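Local coordinates for protein PpiC-type peptidyl-prolyl cis-trans isomerase (PDB 3GPK) that probably catalyses cis-trans isomerisation of prolyl peptide bonds in the periplasm, this chain being the PpiC-type (parvulin) domain of a longer protein, at residues Lys31-Leu36 with Phe95-Leu100; Ile13-Thr18 with Pro23-Asn28. All blocks are in the same frame, centred on the assembly; numbering follows the deposited sequence.

Interaction 1 of 2, residues Lys31-Leu36 with Phe95-Leu100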
ATOM      1  N   LYS A  31      -7.192  12.214   2.840  1.00  9.80           N
ATOM      2  CA  LYS A  31      -7.116  12.714   4.210  1.00 11.10           C
ATOM      3  C   LYS A  31      -6.296  11.745   5.065  1.00 11.24           C
ATOM      4  O   LYS A  31      -5.568  12.163   5.966  1.00 10.24           O
ATOM      5  CB  LYS A  31      -8.522  12.890   4.799  1.00 12.53           C
ATOM      6  CG  LYS A  31      -9.280  14.100   4.247  1.00 17.34           C
ATOM      7  CD  LYS A  31      -8.542  15.400   4.547  1.00 21.96           C
ATOM      8  CE  LYS A  31      -9.396  16.618   4.223  1.00 26.31           C
ATOM      9  NZ  LYS A  31      -8.700  17.895   4.562  1.00 29.04           N
ATOM     10  N   ILE A  32      -6.414  10.452   4.779  1.00  9.33           N
ATOM     11  CA  ILE A  32      -5.664   9.449   5.523  1.00  8.31           C
ATOM     12  C   ILE A  32      -4.180   9.585   5.189  1.00  7.86           C
ATOM     13  O   ILE A  32      -3.331   9.547   6.075  1.00  7.36           O
ATOM     14  CB  ILE A  32      -6.170   8.024   5.191  1.00  8.99           C
ATOM     15  CG1 ILE A  32      -7.588   7.850   5.749  1.00  9.44           C
ATOM     16  CG2 ILE A  32      -5.228   6.966   5.786  1.00  8.00           C
ATOM     17  CD1 ILE A  32      -8.335   6.647   5.183  1.00 11.22           C
ATOM     18  N   VAL A  33      -3.871   9.759   3.909  1.00  9.07           N
ATOM     19  CA  VAL A  33      -2.482   9.922   3.494  1.00  8.96           C
ATOM     20  C   VAL A  33      -1.886  11.133   4.209  1.00  9.76           C
ATOM     21  O   VAL A  33      -0.748  11.095   4.672  1.00  8.11           O
ATOM     22  CB  VAL A  33      -2.377  10.118   1.959  1.00  8.82           C
ATOM     23  CG1 VAL A  33      -0.953  10.477   1.575  1.00 12.16           C
ATOM     24  CG2 VAL A  33      -2.787   8.838   1.251  1.00 11.32           C
ATOM     25  N   GLU A  34      -2.669  12.203   4.305  1.00  9.49           N
ATOM     26  CA  GLU A  34      -2.222  13.414   4.985  1.00 11.07           C
ATOM     27  C   GLU A  34      -1.848  13.113   6.436  1.00 10.99           C
ATOM     28  O   GLU A  34      -0.806  13.548   6.914  1.00 11.15           O
ATOM     29  CB  GLU A  34      -3.318  14.483   4.927  1.00 14.44           C
ATOM     30  CG  GLU A  34      -2.966  15.764   5.646  1.00 23.78           C
ATOM     31  CD  GLU A  34      -3.956  16.881   5.371  1.00 27.72           C
ATOM     32  OE1 GLU A  34      -5.151  16.729   5.707  1.00 29.87           O
ATOM     33  OE2 GLU A  34      -3.532  17.916   4.816  1.00 31.51           O
ATOM     34  N   GLN A  35      -2.696  12.368   7.140  1.00  9.81           N
ATOM     35  CA  GLN A  35      -2.411  12.011   8.528  1.00  8.95           C
ATOM     36  C   GLN A  35      -1.175  11.128   8.650  1.00  9.63           C
ATOM     37  O   GLN A  35      -0.404  11.256   9.601  1.00 10.99           O
ATOM     38  CB  GLN A  35      -3.610  11.288   9.149  1.00  9.34           C
ATOM     39  CG  GLN A  35      -4.827  12.175   9.368  1.00 11.53           C
ATOM     40  CD  GLN A  35      -4.512  13.373  10.237  1.00 13.85           C
ATOM     41  OE1 GLN A  35      -3.892  13.241  11.295  1.00 15.16           O
ATOM     42  NE2 GLN A  35      -4.929  14.551   9.794  1.00 17.16           N
ATOM     43  N   LEU A  36      -0.990  10.225   7.691  1.00  8.57           N
ATOM     44  CA  LEU A  36       0.159   9.329   7.717  1.00  8.39           C
ATOM     45  C   LEU A  36       1.448  10.096   7.458  1.00  9.40           C
ATOM     46  O   LEU A  36       2.449   9.892   8.141  1.00 10.50           O
ATOM     47  CB  LEU A  36      -0.010   8.213   6.671  1.00  7.85           C
ATOM     48  CG  LEU A  36      -1.152   7.219   6.925  1.00  7.17           C
ATOM     49  CD1 LEU A  36      -1.333   6.329   5.699  1.00  9.09           C
ATOM     50  CD2 LEU A  36      -0.871   6.391   8.170  1.00  9.78           C
ATOM     51  N   PHE A  95      -9.371   2.492  -4.123  1.00  9.52           N
ATOM     52  CA  PHE A  95      -8.077   3.156  -3.985  1.00  8.70           C
ATOM     53  C   PHE A  95      -7.228   2.499  -2.915  1.00  7.46           C
ATOM     54  O   PHE A  95      -7.747   2.012  -1.922  1.00 10.43           O
ATOM     55  CB  PHE A  95      -8.262   4.621  -3.589  1.00  9.16           C
ATOM     56  CG  PHE A  95      -8.942   5.450  -4.630  1.00 10.32           C
ATOM     57  CD1 PHE A  95      -8.212   6.006  -5.679  1.00 11.74           C
ATOM     58  CD2 PHE A  95     -10.315   5.660  -4.578  1.00 12.43           C
ATOM     59  CE1 PHE A  95      -8.843   6.765  -6.669  1.00 14.33           C
ATOM     60  CE2 PHE A  95     -10.956   6.414  -5.564  1.00 12.30           C
ATOM     61  CZ  PHE A  95     -10.213   6.966  -6.608  1.00 13.79           C
ATOM     62  N   SER A  96      -5.918   2.503  -3.124  1.00  9.29           N
ATOM     63  CA  SER A  96      -4.995   1.938  -2.151  1.00  8.86           C
ATOM     64  C   SER A  96      -3.904   2.935  -1.802  1.00  9.20           C
ATOM     65  O   SER A  96      -3.502   3.756  -2.634  1.00  9.37           O
ATOM     66  CB  SER A  96      -4.329   0.670  -2.685  1.00  9.46           C
ATOM     67  OG  SER A  96      -5.258  -0.387  -2.791  1.00 11.06           O
ATOM     68  N   ILE A  97      -3.463   2.870  -0.550  1.00  8.84           N
ATOM     69  CA  ILE A  97      -2.375   3.688  -0.048  1.00  6.72           C
ATOM     70  C   ILE A  97      -1.296   2.654   0.256  1.00  8.12           C
ATOM     71  O   ILE A  97      -1.566   1.647   0.908  1.00  9.51           O
ATOM     72  CB  ILE A  97      -2.751   4.422   1.259  1.00  6.78           C
ATOM     73  CG1 ILE A  97      -3.941   5.355   1.013  1.00  9.83           C
ATOM     74  CG2 ILE A  97      -1.547   5.225   1.773  1.00  7.57           C
ATOM     75  CD1 ILE A  97      -4.501   5.975   2.295  1.00  8.91           C
ATOM     76  N   LEU A  98      -0.082   2.888  -0.226  1.00  7.72           N
ATOM     77  CA  LEU A  98       1.000   1.943   0.014  1.00  8.21           C
ATOM     78  C   LEU A  98       2.088   2.520   0.900  1.00 10.06           C
ATOM     79  O   LEU A  98       2.308   3.731   0.939  1.00  9.97           O
ATOM     80  CB  LEU A  98       1.633   1.511  -1.309  1.00  9.21           C
ATOM     81  CG  LEU A  98       0.727   0.901  -2.370  1.00  9.87           C
ATOM     82  CD1 LEU A  98       1.562   0.639  -3.615  1.00 12.79           C
ATOM     83  CD2 LEU A  98       0.081  -0.386  -1.851  1.00 10.71           C
ATOM     84  N   TYR A  99       2.762   1.627   1.616  1.00  9.43           N
ATOM     85  CA  TYR A  99       3.861   1.990   2.493  1.00 10.88           C
ATOM     86  C   TYR A  99       4.960   0.967   2.252  1.00 11.08           C
ATOM     87  O   TYR A  99       4.777  -0.226   2.504  1.00 10.64           O
ATOM     88  CB  TYR A  99       3.401   1.962   3.954  1.00 12.42           C
ATOM     89  CG  TYR A  99       4.465   2.353   4.961  1.00 13.88           C
ATOM     90  CD1 TYR A  99       5.353   3.395   4.699  1.00 16.66           C
ATOM     91  CD2 TYR A  99       4.554   1.705   6.192  1.00 16.58           C
ATOM     92  CE1 TYR A  99       6.307   3.786   5.641  1.00 20.02           C
ATOM     93  CE2 TYR A  99       5.505   2.088   7.140  1.00 21.00           C
ATOM     94  CZ  TYR A  99       6.375   3.129   6.856  1.00 21.58           C
ATOM     95  OH  TYR A  99       7.313   3.509   7.789  1.00 24.82           O
ATOM     96  N   LEU A 100       6.095   1.424   1.733  1.00 10.95           N
ATOM     97  CA  LEU A 100       7.204   0.517   1.475  1.00 11.79           C
ATOM     98  C   LEU A 100       8.003   0.317   2.757  1.00 12.74           C
ATOM     99  O   LEU A 100       8.919   1.081   3.067  1.00 14.13           O
ATOM    100  CB  LEU A 100       8.096   1.055   0.358  1.00 12.56           C
ATOM    101  CG  LEU A 100       9.186   0.078  -0.104  1.00 12.23           C
ATOM    102  CD1 LEU A 100       8.569  -1.270  -0.468  1.00 12.91           C
ATOM    103  CD2 LEU A 100       9.913   0.668  -1.303  1.00 13.98           C
TER
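The side chain of I97 stands with CG1 anti to its own carbonyl carbon (chi1 -61°), which sets CG1 toward helix 22-37, and the extended chain beyond it (chi2 172°) brings CD1 up to V33 and I32. V33 meets it with one branch alone. CG1 of V33 lies anti to the backbone N, and the other methyl, CG2, is the one turned onto the isoleucine. That methyl is pressed close, with V33 CG2 3.5 Å from I97 CD1, somewhat inside the usual van der Waals separation. It also covers the next carbon back, V33 CG2 to I97 CG1 being 3.7 Å. I32 adds its branch methyl from the preceding helix position, I32 CG2 sitting 3.7 Å from I97 CD1. One turn beyond I32, L36 closes on the second branch more loosely, its CD1 4.1 Å from I97 CG2. One strand residue thus fills a groove between three helix side chains, each of which it crosses obliquely. In the parvulin fold, the first helix after the first strand lies against the antiparallel sheet, and here the axes of 31-36 and 95-100 run nearly parallel, 14° apart and 10.0 Å at closest approach. I97 belongs to an inner strand and is tied by backbone hydrogen bonding to I13 of strand 7-16, while Y45 of helix 42-49 also touches I32 and L36. Were I97 cut back to alanine, the loss of CG1, CG2 and CD1 would probably open a gap against V33 and I32 and leave the CD1 methyl of L36 without its neighbour on the strand. No hydrogen bond joins the two segments, and every side chain that meets across them is aliphatic and buried.

Interaction 2 of 2, residues Ile13-Thr18 with Pro23-Asn28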
ATOM      1  N   ILE A  13      -3.482   0.022   2.575  1.00  8.79           N
ATOM      2  CA  ILE A  13      -4.767   0.433   3.126  1.00  7.85           C
ATOM      3  C   ILE A  13      -5.649   0.535   1.883  1.00  8.56           C
ATOM      4  O   ILE A  13      -5.386   1.352   1.005  1.00  9.49           O
ATOM      5  CB  ILE A  13      -4.715   1.816   3.817  1.00  8.24           C
ATOM      6  CG1 ILE A  13      -3.864   1.738   5.093  1.00  9.12           C
ATOM      7  CG2 ILE A  13      -6.136   2.274   4.136  1.00  9.48           C
ATOM      8  CD1 ILE A  13      -3.728   3.064   5.841  1.00  8.74           C
ATOM      9  N   PHE A  14      -6.668  -0.313   1.800  1.00  7.35           N
ATOM     10  CA  PHE A  14      -7.565  -0.321   0.653  1.00  9.17           C
ATOM     11  C   PHE A  14      -8.941   0.221   0.991  1.00  9.69           C
ATOM     12  O   PHE A  14      -9.538  -0.176   1.987  1.00  8.94           O
ATOM     13  CB  PHE A  14      -7.706  -1.748   0.121  1.00  9.09           C
ATOM     14  CG  PHE A  14      -8.793  -1.907  -0.902  1.00 10.00           C
ATOM     15  CD1 PHE A  14      -8.690  -1.298  -2.148  1.00 10.30           C
ATOM     16  CD2 PHE A  14      -9.933  -2.647  -0.608  1.00 11.35           C
ATOM     17  CE1 PHE A  14      -9.708  -1.418  -3.088  1.00 11.35           C
ATOM     18  CE2 PHE A  14     -10.957  -2.773  -1.538  1.00 10.94           C
ATOM     19  CZ  PHE A  14     -10.845  -2.157  -2.781  1.00 11.17           C
ATOM     20  N   LEU A  15      -9.441   1.127   0.155  1.00 10.32           N
ATOM     21  CA  LEU A  15     -10.771   1.691   0.351  1.00 11.26           C
ATOM     22  C   LEU A  15     -11.562   1.386  -0.914  1.00  9.62           C
ATOM     23  O   LEU A  15     -11.232   1.874  -1.995  1.00  9.54           O
ATOM     24  CB  LEU A  15     -10.707   3.204   0.565  1.00 11.46           C
ATOM     25  CG  LEU A  15      -9.911   3.738   1.760  1.00 13.91           C
ATOM     26  CD1 LEU A  15     -10.231   5.214   1.923  1.00 16.15           C
ATOM     27  CD2 LEU A  15     -10.279   2.984   3.037  1.00 17.45           C
ATOM     28  N   ALA A  16     -12.594   0.562  -0.772  1.00 11.01           N
ATOM     29  CA  ALA A  16     -13.418   0.174  -1.911  1.00 12.33           C
ATOM     30  C   ALA A  16     -14.339   1.299  -2.351  1.00 12.14           C
ATOM     31  O   ALA A  16     -14.816   2.085  -1.534  1.00 13.49           O
ATOM     32  CB  ALA A  16     -14.237  -1.063  -1.556  1.00 14.12           C
ATOM     33  N   ALA A  17     -14.589   1.379  -3.652  1.00 13.53           N
ATOM     34  CA  ALA A  17     -15.475   2.413  -4.168  1.00 15.39           C
ATOM     35  C   ALA A  17     -15.989   2.081  -5.553  1.00 17.20           C
ATOM     36  O   ALA A  17     -15.232   1.649  -6.423  1.00 19.03           O
ATOM     37  CB  ALA A  17     -14.755   3.762  -4.202  1.00 14.15           C
ATOM     38  N   THR A  18     -17.286   2.281  -5.749  1.00 19.42           N
ATOM     39  CA  THR A  18     -17.880   2.050  -7.053  1.00 20.38           C
ATOM     40  C   THR A  18     -17.422   3.254  -7.863  1.00 22.42           C
ATOM     41  O   THR A  18     -16.986   4.254  -7.289  1.00 21.10           O
ATOM     42  CB  THR A  18     -19.412   2.026  -6.975  1.00 20.82           C
ATOM     43  OG1 THR A  18     -19.879   3.247  -6.392  1.00 22.40           O
ATOM     44  CG2 THR A  18     -19.884   0.854  -6.127  1.00 23.79           C
ATOM     45  N   PRO A  23     -14.714   9.539  -6.574  1.00 10.35           N
ATOM     46  CA  PRO A  23     -14.184  10.846  -6.174  1.00 11.06           C
ATOM     47  C   PRO A  23     -14.292  11.089  -4.662  1.00  9.74           C
ATOM     48  O   PRO A  23     -13.377  11.646  -4.052  1.00 10.14           O
ATOM     49  CB  PRO A  23     -15.020  11.821  -7.001  1.00 10.86           C
ATOM     50  CG  PRO A  23     -15.261  11.045  -8.269  1.00 11.68           C
ATOM     51  CD  PRO A  23     -15.619   9.665  -7.732  1.00 13.13           C
ATOM     52  N   GLN A  24     -15.402  10.669  -4.068  1.00  9.60           N
ATOM     53  CA  GLN A  24     -15.602  10.837  -2.631  1.00  9.68           C
ATOM     54  C   GLN A  24     -14.639   9.968  -1.828  1.00 10.22           C
ATOM     55  O   GLN A  24     -14.057  10.425  -0.842  1.00 10.59           O
ATOM     56  CB  GLN A  24     -17.039  10.485  -2.230  1.00 12.54           C
ATOM     57  CG  GLN A  24     -17.268  10.453  -0.712  1.00 16.70           C
ATOM     58  CD  GLN A  24     -17.227  11.831  -0.070  1.00 20.87           C
ATOM     59  OE1 GLN A  24     -18.125  12.650  -0.284  1.00 24.48           O
ATOM     60  NE2 GLN A  24     -16.183  12.097   0.720  1.00 21.51           N
ATOM     61  N   VAL A  25     -14.474   8.712  -2.238  1.00 10.93           N
ATOM     62  CA  VAL A  25     -13.574   7.827  -1.514  1.00 10.51           C
ATOM     63  C   VAL A  25     -12.131   8.293  -1.681  1.00 10.75           C
ATOM     64  O   VAL A  25     -11.318   8.134  -0.769  1.00 11.71           O
ATOM     65  CB  VAL A  25     -13.729   6.356  -1.970  1.00 11.09           C
ATOM     66  CG1 VAL A  25     -12.679   5.482  -1.284  1.00 11.81           C
ATOM     67  CG2 VAL A  25     -15.112   5.854  -1.605  1.00 12.51           C
ATOM     68  N   PHE A  26     -11.804   8.873  -2.834  1.00 10.57           N
ATOM     69  CA  PHE A  26     -10.453   9.382  -3.044  1.00 10.66           C
ATOM     70  C   PHE A  26     -10.182  10.473  -2.015  1.00 10.85           C
ATOM     71  O   PHE A  26      -9.085  10.574  -1.473  1.00 10.35           O
ATOM     72  CB  PHE A  26     -10.291   9.989  -4.440  1.00 11.61           C
ATOM     73  CG  PHE A  26      -8.944  10.619  -4.658  1.00 11.45           C
ATOM     74  CD1 PHE A  26      -7.844   9.839  -4.992  1.00 14.74           C
ATOM     75  CD2 PHE A  26      -8.761  11.983  -4.463  1.00 10.64           C
ATOM     76  CE1 PHE A  26      -6.576  10.410  -5.125  1.00 13.78           C
ATOM     77  CE2 PHE A  26      -7.499  12.569  -4.592  1.00 11.91           C
ATOM     78  CZ  PHE A  26      -6.403  11.779  -4.922  1.00 13.26           C
ATOM     79  N   ALA A  27     -11.191  11.299  -1.757  1.00 10.15           N
ATOM     80  CA  ALA A  27     -11.053  12.379  -0.790  1.00  8.28           C
ATOM     81  C   ALA A  27     -10.782  11.801   0.589  1.00  7.99           C
ATOM     82  O   ALA A  27      -9.952  12.321   1.332  1.00  9.87           O
ATOM     83  CB  ALA A  27     -12.324  13.223  -0.761  1.00  8.50           C
ATOM     84  N   ASN A  28     -11.492  10.729   0.928  1.00  8.67           N
ATOM     85  CA  ASN A  28     -11.320  10.091   2.226  1.00  8.14           C
ATOM     86  C   ASN A  28      -9.913   9.528   2.330  1.00  8.58           C
ATOM     87  O   ASN A  28      -9.261   9.667   3.362  1.00  9.52           O
ATOM     88  CB  ASN A  28     -12.332   8.952   2.427  1.00 10.28           C
ATOM     89  CG  ASN A  28     -13.775   9.419   2.336  1.00 11.38           C
ATOM     90  OD1 ASN A  28     -14.075  10.597   2.516  1.00 15.38           O
ATOM     91  ND2 ASN A  28     -14.683   8.483   2.073  1.00 13.16           N
TER
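V25 sets its two methyls against alternate residues of the strand end, L15 and A17, and this is where the packing is tight. With CG1 anti to the backbone N (chi1 175°), the branches diverge along the chain opposite. V25 CG2 comes to 3.4 Å from A17 CB, shorter than an ordinary carbon contact, and V25 CG1 lies 3.5 Å from L15 CB. Between them the A16 carbonyl adds a lighter touch, A16 O to V25 CG2 at 3.8 Å, while the methyl of A16 points away. The arrangement belongs to the first strand-to-helix connection of the parvulin fold: after a short loop the chain doubles back, and helix 23-28 runs over strand 13-16 at 154°, its axis 9.0 Å away. F95 on the adjoining strand 94-104 also packs on V25. One turn along the helix the contact thins out. N28 offers just its CB, 4.3 Å from L15 CD1, and on this exposed side its OD1 takes a hydrogen bond from Q24 NE2 over 3.1 Å, somewhat bent and approaching from outside the carbonyl plane, a bond that spans one helical turn.

Overall arrangement
The two contacts illustrate how one helix can serve as core at one end and as edge at the other. Helix 22-37 supplies both: its later turns, 31-36, lie over the inner strand 94-104 in a fully buried contact whose centre is about 7 Å from the centre of the chain, whereas its early turns in interaction 2 cover the end of strand 7-16, with the contact centre about 14 Å from that of the chain, where solvent-facing amides appear. Both interfaces are apolar and lack hydrogen bonds across their segments. Polar cohesion comes instead from the sheet beneath, where a probable backbone bond between L15 N and F95 O helps join the two strands. The contact centres are about 11 Å apart.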